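Local coordinates for protein 3-carboxy-cis,cis-muconate cycloisomerase (Acinetobacter calcoaceticus, PDB 1Q5N) that is a cycloisomerase of the fumarase/aspartase (lyase) superfamily, a largely helical protein that assembles as a tetramer of identical chains, at residues A[169-180]-A[246-257]; A[190-198]-A[217-226]. All blocks are in the same frame, centred on the assembly; numbering follows the deposited sequence.

Contact 1: A[169-180]-A[246-257]; sequences KLARWASAFKRD and IITGNVGKMARD
Asn250 gives a side-chain N-H to Asp180 across two nearly antiparallel helices (172°) of the long helical bundle that is the hallmark of the fumarase/aspartase superfamily. This bond, from ND2 to OD2 at 2.6 Å, is short but weak, since the angle at hydrogen is only 120°. A water supports it, accepting from Asn250 ND2 while donating to Asp180 OD1 and to the Ala176 carbonyl, so the buried amide and carboxylate share a bridge. The same OD1 also pairs with Arg183, one turn further on.

At the other end of the pair lies a salt-bridge network. Lys253 NZ meets Asp257 OD2 on its syn side at 2.7 Å within its own helix, whereas Lys169 NZ reaches that oxygen only at a long 3.9 Å, its stronger partner being Glu318 of the second subunit. Arg172 comes close to Lys253, but its guanidinium is engaged by Glu318 and Glu233 of that subunit, which would offset the like charges.

Between these polar ends, Trp173 and Met254 carry the packing. Met254 CG sits over one face of the indole in a CH-pi contact, 3.6 Å from the centroid of the five-membered ring, while the Lys169 carbonyl oxygen of Trp173's own helix lies over the opposite face. Asp257 OD2 approaches the ring edge at CZ2, near the indole plane. Trp173 NE1 is buried here and has no hydrogen-bonding partner in the model. Met254 SD lies over the same face as CG, a Met-aromatic contact, and makes another by reaching Phe177 CZ obliquely at 3.7 Å; Val251 CG1 meets the phenyl ring at its edge. A bend at chi3 (63°) brings the methionine methyl to the rim of the indole, leaving Met254 CE 3.4 Å from Trp173 CE3.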
loop_
_atom_site.group_PDB
_atom_site.type_symbol
_atom_site.label_atom_id
_atom_site.label_comp_id
_atom_site.label_asym_id
_atom_site.label_seq_id
_atom_site.Cartn_x
_atom_site.Cartn_y
_atom_site.Cartn_z
ATOM N N LYS A 169 9.582 -6.266 28.992
ATOM C CA LYS A 169 9.312 -5.545 27.747
ATOM C C LYS A 169 10.656 -5.198 27.072
ATOM O O LYS A 169 10.823 -5.383 25.856
ATOM C CB LYS A 169 8.579 -4.220 28.017
ATOM C CG LYS A 169 7.126 -4.313 28.404
ATOM C CD LYS A 169 6.569 -2.908 28.490
ATOM C CE LYS A 169 5.044 -2.888 28.531
ATOM N NZ LYS A 169 4.371 -3.400 27.299
ATOM N N LEU A 170 11.614 -4.703 27.868
ATOM C CA LEU A 170 12.927 -4.325 27.344
ATOM C C LEU A 170 13.686 -5.528 26.757
ATOM O O LEU A 170 14.358 -5.397 25.708
ATOM C CB LEU A 170 13.767 -3.638 28.429
ATOM C CG LEU A 170 13.224 -2.230 28.754
ATOM C CD1 LEU A 170 13.763 -1.716 30.108
ATOM C CD2 LEU A 170 13.653 -1.318 27.648
ATOM N N ALA A 171 13.561 -6.697 27.396
ATOM C CA ALA A 171 14.247 -7.872 26.868
ATOM C C ALA A 171 13.607 -8.282 25.528
ATOM O O ALA A 171 14.313 -8.687 24.589
ATOM C CB ALA A 171 14.196 -9.038 27.887
ATOM N N ARG A 172 12.276 -8.184 25.449
ATOM C CA ARG A 172 11.557 -8.515 24.222
ATOM C C ARG A 172 12.061 -7.590 23.056
ATOM O O ARG A 172 12.332 -8.060 21.947
ATOM C CB ARG A 172 10.040 -8.364 24.447
ATOM C CG ARG A 172 9.397 -9.551 25.162
ATOM C CD ARG A 172 8.040 -9.158 25.792
ATOM N NE ARG A 172 7.146 -8.494 24.825
ATOM C CZ ARG A 172 6.113 -7.730 25.168
ATOM N NH1 ARG A 172 5.834 -7.544 26.448
ATOM N NH2 ARG A 172 5.383 -7.114 24.234
ATOM N N TRP A 173 12.231 -6.298 23.338
ATOM C CA TRP A 173 12.707 -5.367 22.329
ATOM C C TRP A 173 14.165 -5.643 21.920
ATOM O O TRP A 173 14.543 -5.540 20.718
ATOM C CB TRP A 173 12.552 -3.912 22.820
ATOM C CG TRP A 173 11.151 -3.571 23.162
ATOM C CD1 TRP A 173 10.023 -4.222 22.738
ATOM C CD2 TRP A 173 10.698 -2.452 23.932
ATOM N NE1 TRP A 173 8.914 -3.571 23.186
ATOM C CE2 TRP A 173 9.296 -2.486 23.925
ATOM C CE3 TRP A 173 11.353 -1.422 24.622
ATOM C CZ2 TRP A 173 8.512 -1.537 24.586
ATOM C CZ3 TRP A 173 10.570 -0.454 25.287
ATOM C CH2 TRP A 173 9.163 -0.524 25.258
ATOM N N ALA A 174 14.976 -5.992 22.917
ATOM C CA ALA A 174 16.380 -6.282 22.696
ATOM C C ALA A 174 16.503 -7.464 21.749
ATOM O O ALA A 174 17.210 -7.413 20.752
ATOM C CB ALA A 174 17.090 -6.593 24.039
ATOM N N SER A 175 15.816 -8.541 22.066
ATOM C CA SER A 175 15.894 -9.728 21.229
ATOM C C SER A 175 15.416 -9.411 19.773
ATOM O O SER A 175 15.919 -9.998 18.809
ATOM C CB SER A 175 15.049 -10.837 21.889
ATOM O OG SER A 175 15.122 -12.057 21.193
ATOM N N ALA A 176 14.461 -8.484 19.619
ATOM C CA ALA A 176 13.985 -8.140 18.287
ATOM C C ALA A 176 15.146 -7.401 17.568
ATOM O O ALA A 176 15.413 -7.621 16.377
ATOM C CB ALA A 176 12.742 -7.251 18.370
ATOM N N PHE A 177 15.839 -6.525 18.283
ATOM C CA PHE A 177 16.956 -5.840 17.654
ATOM C C PHE A 177 18.068 -6.848 17.253
ATOM O O PHE A 177 18.695 -6.705 16.188
ATOM C CB PHE A 177 17.535 -4.778 18.577
ATOM C CG PHE A 177 16.705 -3.559 18.667
ATOM C CD1 PHE A 177 16.292 -2.894 17.494
ATOM C CD2 PHE A 177 16.402 -3.001 19.895
ATOM C CE1 PHE A 177 15.601 -1.656 17.537
ATOM C CE2 PHE A 177 15.702 -1.747 19.963
ATOM C CZ PHE A 177 15.309 -1.077 18.768
ATOM N N LYS A 178 18.289 -7.867 18.082
ATOM C CA LYS A 178 19.303 -8.837 17.752
ATOM C C LYS A 178 18.917 -9.577 16.470
ATOM O O LYS A 178 19.764 -9.804 15.626
ATOM C CB LYS A 178 19.546 -9.772 18.959
ATOM C CG LYS A 178 19.361 -11.221 18.736
ATOM C CD LYS A 178 20.590 -11.939 18.241
ATOM C CE LYS A 178 20.153 -13.386 17.955
ATOM N NZ LYS A 178 21.221 -14.200 17.264
ATOM N N ARG A 179 17.646 -9.929 16.290
ATOM C CA ARG A 179 17.263 -10.602 15.036
ATOM C C ARG A 179 17.467 -9.644 13.814
ATOM O O ARG A 179 17.752 -10.090 12.692
ATOM C CB ARG A 179 15.816 -11.114 15.113
ATOM C CG ARG A 179 15.639 -12.258 16.049
ATOM C CD ARG A 179 14.235 -12.846 15.916
ATOM N NE ARG A 179 13.157 -11.927 16.352
ATOM C CZ ARG A 179 12.851 -11.649 17.626
ATOM N NH1 ARG A 179 13.533 -12.195 18.624
ATOM N NH2 ARG A 179 11.827 -10.864 17.919
ATOM N N ASP A 180 17.350 -8.338 14.038
ATOM C CA ASP A 180 17.593 -7.386 12.979
ATOM C C ASP A 180 19.084 -7.360 12.608
ATOM O O ASP A 180 19.440 -7.234 11.428
ATOM C CB ASP A 180 17.175 -5.982 13.391
ATOM C CG ASP A 180 15.669 -5.831 13.488
ATOM O OD1 ASP A 180 14.943 -6.556 12.760
ATOM O OD2 ASP A 180 15.213 -4.973 14.281
ATOM N N ILE A 246 11.246 -3.977 8.426
ATOM C CA ILE A 246 11.052 -4.700 9.663
ATOM C C ILE A 246 11.615 -3.907 10.843
ATOM O O ILE A 246 11.009 -3.849 11.916
ATOM C CB ILE A 246 11.721 -6.078 9.606
ATOM C CG1 ILE A 246 10.924 -7.002 8.671
ATOM C CG2 ILE A 246 11.829 -6.678 11.007
ATOM C CD1 ILE A 246 11.729 -8.251 8.310
ATOM N N ILE A 247 12.754 -3.252 10.635
ATOM C CA ILE A 247 13.341 -2.474 11.711
ATOM C C ILE A 247 12.399 -1.331 12.068
ATOM O O ILE A 247 12.197 -1.035 13.248
ATOM C CB ILE A 247 14.749 -1.894 11.305
ATOM C CG1 ILE A 247 15.739 -3.063 11.175
ATOM C CG2 ILE A 247 15.190 -0.784 12.306
ATOM C CD1 ILE A 247 17.029 -2.710 10.385
ATOM N N THR A 248 11.823 -0.684 11.063
ATOM C CA THR A 248 10.934 0.422 11.377
ATOM C C THR A 248 9.712 -0.109 12.103
ATOM O O THR A 248 9.240 0.537 13.041
ATOM C CB THR A 248 10.509 1.179 10.124
ATOM O OG1 THR A 248 11.658 1.844 9.616
ATOM C CG2 THR A 248 9.410 2.228 10.434
ATOM N N GLY A 249 9.211 -1.284 11.696
ATOM C CA GLY A 249 8.074 -1.850 12.409
ATOM C C GLY A 249 8.427 -2.148 13.892
ATOM O O GLY A 249 7.587 -1.943 14.766
ATOM N N ASN A 250 9.647 -2.631 14.186
ATOM C CA ASN A 250 10.025 -2.913 15.587
ATOM C C ASN A 250 10.014 -1.637 16.448
ATOM O O ASN A 250 9.526 -1.665 17.585
ATOM C CB ASN A 250 11.451 -3.528 15.726
ATOM C CG ASN A 250 11.548 -4.949 15.185
ATOM O OD1 ASN A 250 10.671 -5.794 15.438
ATOM N ND2 ASN A 250 12.626 -5.234 14.465
ATOM N N VAL A 251 10.546 -0.520 15.944
ATOM C CA VAL A 251 10.575 0.661 16.815
ATOM C C VAL A 251 9.199 1.345 16.836
ATOM O O VAL A 251 8.861 2.081 17.785
ATOM C CB VAL A 251 11.745 1.654 16.449
ATOM C CG1 VAL A 251 13.094 0.909 16.594
ATOM C CG2 VAL A 251 11.597 2.206 15.028
ATOM N N GLY A 252 8.409 1.079 15.787
ATOM C CA GLY A 252 7.041 1.598 15.720
ATOM C C GLY A 252 6.291 0.949 16.896
ATOM O O GLY A 252 5.577 1.612 17.629
ATOM N N LYS A 253 6.472 -0.359 17.082
ATOM C CA LYS A 253 5.795 -1.056 18.173
ATOM C C LYS A 253 6.232 -0.495 19.541
ATOM O O LYS A 253 5.401 -0.339 20.448
ATOM C CB LYS A 253 6.069 -2.584 18.074
ATOM C CG LYS A 253 5.353 -3.427 19.157
ATOM C CD LYS A 253 6.164 -3.546 20.473
ATOM C CE LYS A 253 5.506 -4.533 21.448
ATOM N NZ LYS A 253 4.114 -4.137 21.862
ATOM N N MET A 254 7.533 -0.180 19.673
ATOM C CA MET A 254 8.063 0.379 20.915
ATOM C C MET A 254 7.466 1.788 21.165
ATOM O O MET A 254 7.058 2.098 22.278
ATOM C CB MET A 254 9.583 0.437 20.817
ATOM C CG MET A 254 10.204 -0.968 20.666
ATOM S SD MET A 254 11.934 -0.788 20.262
ATOM C CE MET A 254 12.586 0.042 21.757
ATOM N N ALA A 255 7.386 2.612 20.118
ATOM C CA ALA A 255 6.851 3.969 20.257
ATOM C C ALA A 255 5.351 3.910 20.628
ATOM O O ALA A 255 4.848 4.769 21.381
ATOM C CB ALA A 255 7.030 4.785 18.916
ATOM N N ARG A 256 4.624 2.939 20.069
ATOM C CA ARG A 256 3.208 2.821 20.455
ATOM C C ARG A 256 3.169 2.560 21.976
ATOM O O ARG A 256 2.417 3.203 22.687
ATOM C CB ARG A 256 2.522 1.665 19.701
ATOM C CG ARG A 256 1.099 1.225 20.198
ATOM C CD ARG A 256 0.044 2.345 20.208
ATOM N NE ARG A 256 -0.014 3.134 18.983
ATOM C CZ ARG A 256 -0.491 2.705 17.812
ATOM N NH1 ARG A 256 -0.964 1.448 17.678
ATOM N NH2 ARG A 256 -0.558 3.551 16.790
ATOM N N ASP A 257 3.991 1.631 22.454
ATOM C CA ASP A 257 4.020 1.292 23.876
ATOM C C ASP A 257 4.449 2.438 24.830
ATOM O O ASP A 257 3.732 2.727 25.807
ATOM C CB ASP A 257 4.914 0.050 24.145
ATOM C CG ASP A 257 4.303 -1.226 23.620
ATOM O OD1 ASP A 257 3.107 -1.231 23.222
ATOM O OD2 ASP A 257 4.995 -2.248 23.596
HETATM O O HOH W 1 13.188 -8.001 14.732
#

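Contact 2: A[190-198]-A[217-226]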
loop_
_atom_site.group_PDB
_atom_site.type_symbol
_atom_site.label_atom_id
_atom_site.label_comp_id
_atom_site.label_asym_id
_atom_site.label_seq_id
_atom_site.Cartn_x
_atom_site.Cartn_y
_atom_site.Cartn_z
ATOM N N ARG A 190 24.892 -11.119 -0.646
ATOM C CA ARG A 190 23.983 -11.265 -1.762
ATOM C C ARG A 190 23.538 -9.947 -2.404
ATOM O O ARG A 190 23.271 -9.847 -3.615
ATOM C CB ARG A 190 22.740 -12.024 -1.276
ATOM C CG ARG A 190 21.616 -12.079 -2.285
ATOM C CD ARG A 190 20.552 -13.113 -1.948
ATOM N NE ARG A 190 19.952 -12.812 -0.649
ATOM C CZ ARG A 190 20.116 -13.565 0.432
ATOM N NH1 ARG A 190 20.853 -14.678 0.364
ATOM N NH2 ARG A 190 19.591 -13.186 1.577
ATOM N N VAL A 191 23.535 -8.913 -1.596
ATOM C CA VAL A 191 23.008 -7.649 -2.012
ATOM C C VAL A 191 23.995 -6.528 -2.443
ATOM O O VAL A 191 23.708 -5.718 -3.349
ATOM C CB VAL A 191 22.094 -7.248 -0.816
ATOM C CG1 VAL A 191 22.299 -5.863 -0.427
ATOM C CG2 VAL A 191 20.683 -7.640 -1.094
ATOM N N LEU A 192 25.152 -6.476 -1.798
ATOM C CA LEU A 192 26.131 -5.433 -2.090
ATOM C C LEU A 192 27.037 -5.915 -3.206
ATOM O O LEU A 192 28.153 -6.368 -2.962
ATOM C CB LEU A 192 26.934 -5.128 -0.824
ATOM C CG LEU A 192 26.057 -4.645 0.340
ATOM C CD1 LEU A 192 26.931 -4.337 1.550
ATOM C CD2 LEU A 192 25.259 -3.401 -0.098
ATOM N N VAL A 193 26.524 -5.841 -4.433
ATOM C CA VAL A 193 27.245 -6.293 -5.605
ATOM C C VAL A 193 27.257 -5.172 -6.616
ATOM O O VAL A 193 26.401 -4.304 -6.575
ATOM C CB VAL A 193 26.565 -7.523 -6.218
ATOM C CG1 VAL A 193 26.634 -8.668 -5.255
ATOM C CG2 VAL A 193 25.086 -7.199 -6.542
ATOM N N ALA A 194 28.225 -5.205 -7.532
ATOM C CA ALA A 194 28.371 -4.180 -8.569
ATOM C C ALA A 194 27.391 -4.393 -9.732
ATOM O O ALA A 194 26.841 -5.475 -9.896
ATOM C CB ALA A 194 29.810 -4.198 -9.114
ATOM N N GLN A 195 27.165 -3.356 -10.524
ATOM C CA GLN A 195 26.316 -3.518 -11.711
ATOM C C GLN A 195 27.127 -3.057 -12.932
ATOM O O GLN A 195 27.500 -1.875 -13.023
ATOM C CB GLN A 195 25.040 -2.638 -11.655
ATOM C CG GLN A 195 24.110 -2.836 -12.852
ATOM C CD GLN A 195 23.194 -4.081 -12.721
ATOM O OE1 GLN A 195 23.577 -5.203 -13.059
ATOM N NE2 GLN A 195 21.972 -3.869 -12.222
ATOM N N LEU A 196 27.430 -3.962 -13.846
ATOM C CA LEU A 196 28.125 -3.541 -15.080
ATOM C C LEU A 196 27.754 -4.545 -16.184
ATOM O O LEU A 196 28.259 -5.676 -16.233
ATOM C CB LEU A 196 29.644 -3.486 -14.889
ATOM C CG LEU A 196 30.396 -3.026 -16.159
ATOM C CD1 LEU A 196 30.083 -1.569 -16.446
ATOM C CD2 LEU A 196 31.914 -3.185 -15.975
ATOM N N GLY A 197 26.860 -4.125 -17.066
ATOM C CA GLY A 197 26.402 -5.018 -18.114
ATOM C C GLY A 197 26.184 -4.317 -19.448
ATOM O O GLY A 197 25.899 -4.973 -20.425
ATOM N N GLY A 198 26.327 -3.001 -19.514
ATOM C CA GLY A 198 26.107 -2.352 -20.792
ATOM C C GLY A 198 24.642 -2.315 -21.216
ATOM O O GLY A 198 23.756 -2.867 -20.527
ATOM N N TYR A 217 36.249 -4.571 -11.897
ATOM C CA TYR A 217 35.452 -3.406 -11.515
ATOM C C TYR A 217 34.883 -3.669 -10.102
ATOM O O TYR A 217 34.938 -2.822 -9.233
ATOM C CB TYR A 217 34.348 -3.213 -12.558
ATOM C CG TYR A 217 33.306 -2.138 -12.268
ATOM C CD1 TYR A 217 33.653 -0.794 -12.194
ATOM C CD2 TYR A 217 31.949 -2.479 -12.173
ATOM C CE1 TYR A 217 32.669 0.190 -12.045
ATOM C CE2 TYR A 217 30.967 -1.516 -12.021
ATOM C CZ TYR A 217 31.327 -0.187 -11.964
ATOM O OH TYR A 217 30.335 0.757 -11.867
ATOM N N ALA A 218 34.367 -4.867 -9.878
ATOM C CA ALA A 218 33.818 -5.224 -8.585
ATOM C C ALA A 218 34.916 -5.040 -7.544
ATOM O O ALA A 218 34.732 -4.369 -6.526
ATOM C CB ALA A 218 33.337 -6.680 -8.608
ATOM N N LYS A 219 36.075 -5.619 -7.824
ATOM C CA LYS A 219 37.216 -5.553 -6.902
ATOM C C LYS A 219 37.631 -4.138 -6.559
ATOM O O LYS A 219 37.849 -3.829 -5.401
ATOM C CB LYS A 219 38.370 -6.311 -7.508
ATOM C CG LYS A 219 39.472 -6.643 -6.565
ATOM C CD LYS A 219 40.270 -7.803 -7.161
ATOM C CE LYS A 219 39.351 -9.043 -7.327
ATOM N NZ LYS A 219 40.013 -10.155 -8.097
ATOM N N GLN A 220 37.718 -3.263 -7.550
ATOM C CA GLN A 220 38.085 -1.867 -7.299
ATOM C C GLN A 220 37.157 -1.177 -6.309
ATOM O O GLN A 220 37.558 -0.260 -5.610
ATOM C CB GLN A 220 38.018 -1.020 -8.580
ATOM C CG GLN A 220 39.140 -1.168 -9.573
ATOM C CD GLN A 220 40.504 -1.006 -8.941
ATOM O OE1 GLN A 220 41.341 -1.910 -9.039
ATOM N NE2 GLN A 220 40.732 0.125 -8.272
ATOM N N LEU A 221 35.891 -1.575 -6.310
ATOM C CA LEU A 221 34.908 -0.941 -5.456
ATOM C C LEU A 221 34.663 -1.761 -4.213
ATOM O O LEU A 221 33.926 -1.358 -3.337
ATOM C CB LEU A 221 33.594 -0.773 -6.233
ATOM C CG LEU A 221 33.590 0.173 -7.418
ATOM C CD1 LEU A 221 32.352 -0.085 -8.237
ATOM C CD2 LEU A 221 33.645 1.625 -6.935
ATOM N N LYS A 222 35.276 -2.934 -4.175
ATOM C CA LYS A 222 35.120 -3.846 -3.055
ATOM C C LYS A 222 33.659 -4.289 -2.896
ATOM O O LYS A 222 33.139 -4.344 -1.786
ATOM C CB LYS A 222 35.625 -3.189 -1.756
ATOM C CG LYS A 222 37.148 -2.956 -1.715
ATOM C CD LYS A 222 37.498 -1.932 -0.630
ATOM C CE LYS A 222 39.025 -1.791 -0.406
ATOM N NZ LYS A 222 39.347 -0.705 0.614
ATOM N N LEU A 223 33.008 -4.600 -4.014
ATOM C CA LEU A 223 31.631 -5.070 -4.017
ATOM C C LEU A 223 31.680 -6.482 -4.524
ATOM O O LEU A 223 32.694 -6.898 -5.107
ATOM C CB LEU A 223 30.772 -4.237 -4.985
ATOM C CG LEU A 223 30.505 -2.832 -4.456
ATOM C CD1 LEU A 223 29.793 -1.970 -5.497
ATOM C CD2 LEU A 223 29.695 -2.962 -3.151
ATOM N N GLY A 224 30.599 -7.225 -4.303
ATOM C CA GLY A 224 30.524 -8.564 -4.855
ATOM C C GLY A 224 30.313 -8.502 -6.386
ATOM O O GLY A 224 30.008 -7.471 -6.990
ATOM N N GLN A 225 30.502 -9.631 -7.029
ATOM C CA GLN A 225 30.318 -9.710 -8.462
ATOM C C GLN A 225 29.115 -10.641 -8.620
ATOM O O GLN A 225 28.918 -11.492 -7.784
ATOM C CB GLN A 225 31.573 -10.327 -9.085
ATOM C CG GLN A 225 31.523 -10.486 -10.580
ATOM C CD GLN A 225 32.767 -11.217 -11.150
ATOM O OE1 GLN A 225 32.809 -11.504 -12.364
ATOM N NE2 GLN A 225 33.777 -11.512 -10.286
ATOM N N THR A 226 28.310 -10.485 -9.654
ATOM C CA THR A 226 27.180 -11.377 -9.800
ATOM C C THR A 226 27.410 -12.230 -11.043
ATOM O O THR A 226 28.161 -11.851 -11.909
ATOM C CB THR A 226 25.845 -10.579 -9.973
ATOM O OG1 THR A 226 25.918 -9.774 -11.157
ATOM C CG2 THR A 226 25.612 -9.663 -8.805
HETATM O O HOH W 2 28.497 -7.808 -10.854
#
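Val193 and Gly224 form a single backbone bridge in the parallel pattern, Gly224 N donating to Leu192 O at 2.9 Å (168°) and Gly224 O accepting from Ala194 N at 2.9 Å (165°). The first bond lies in the carbonyl plane on a lone pair, whereas in the second the donor is tilted out of it. Both chains have just left helices: Leu192 centres an inverse gamma turn, and Lys222 closes helix 210-221 in a Schellman motif that turns the chain back toward 190-198. A water extends the pairing, donating to Ala194 O and accepting from Thr226 N.

Side chains pack beside this bridge. Thr226 CG2 presses on Val193 CG2 at 3.4 Å, a tight fit. It points there because OG1 takes the place between backbone N and carbonyl carbon (chi1 61°), where it bonds to the Cys228 carbonyl. The Ala194 methyl lies 4.2 Å from Leu223 CB and also touches Ala218 and Tyr217, while Leu223 CD2 rests against the Leu192 carbonyl oxygen. Tyr217 meets the second half of 190-198: Leu196 CB comes obliquely to ring atom CD2 at 3.7 Å, and the Gln195 carbonyl oxygen lies at the ring edge, 3.6 Å from CE2. Leu221 CD1, four residues further on, lies over one ring face toward its rim.

Three helices surround the junction. Helix 110-146 holds the Tyr217 hydroxyl through Thr116 and the Gln195 side-chain amide through Asp115, helix 23-43 packs on Leu196 and Tyr217, and Arg236 of helix 235-261 touches Val193 and Thr226.

How the contacts relate
Contacts 1 and 2 both draw on helix 166-191, contact 1 on its body and contact 2 on its C-terminal end and the chain that follows. Their centres are 33 Å apart and their nearest atoms about 11 Å. Contact 1 is wholly buried near the middle of the chain and close to a second subunit, whose acidic residues engage its basic side chains. Contact 2 lies further out and is partly buried. Charged, amide and Met-aromatic side chains and one water join the helices of contact 1, whereas backbone bonds and largely apolar packing join the segments of contact 2, much of which lies beyond the helix ends. Helix 235-261 takes part in contact 1 and flanks contact 2.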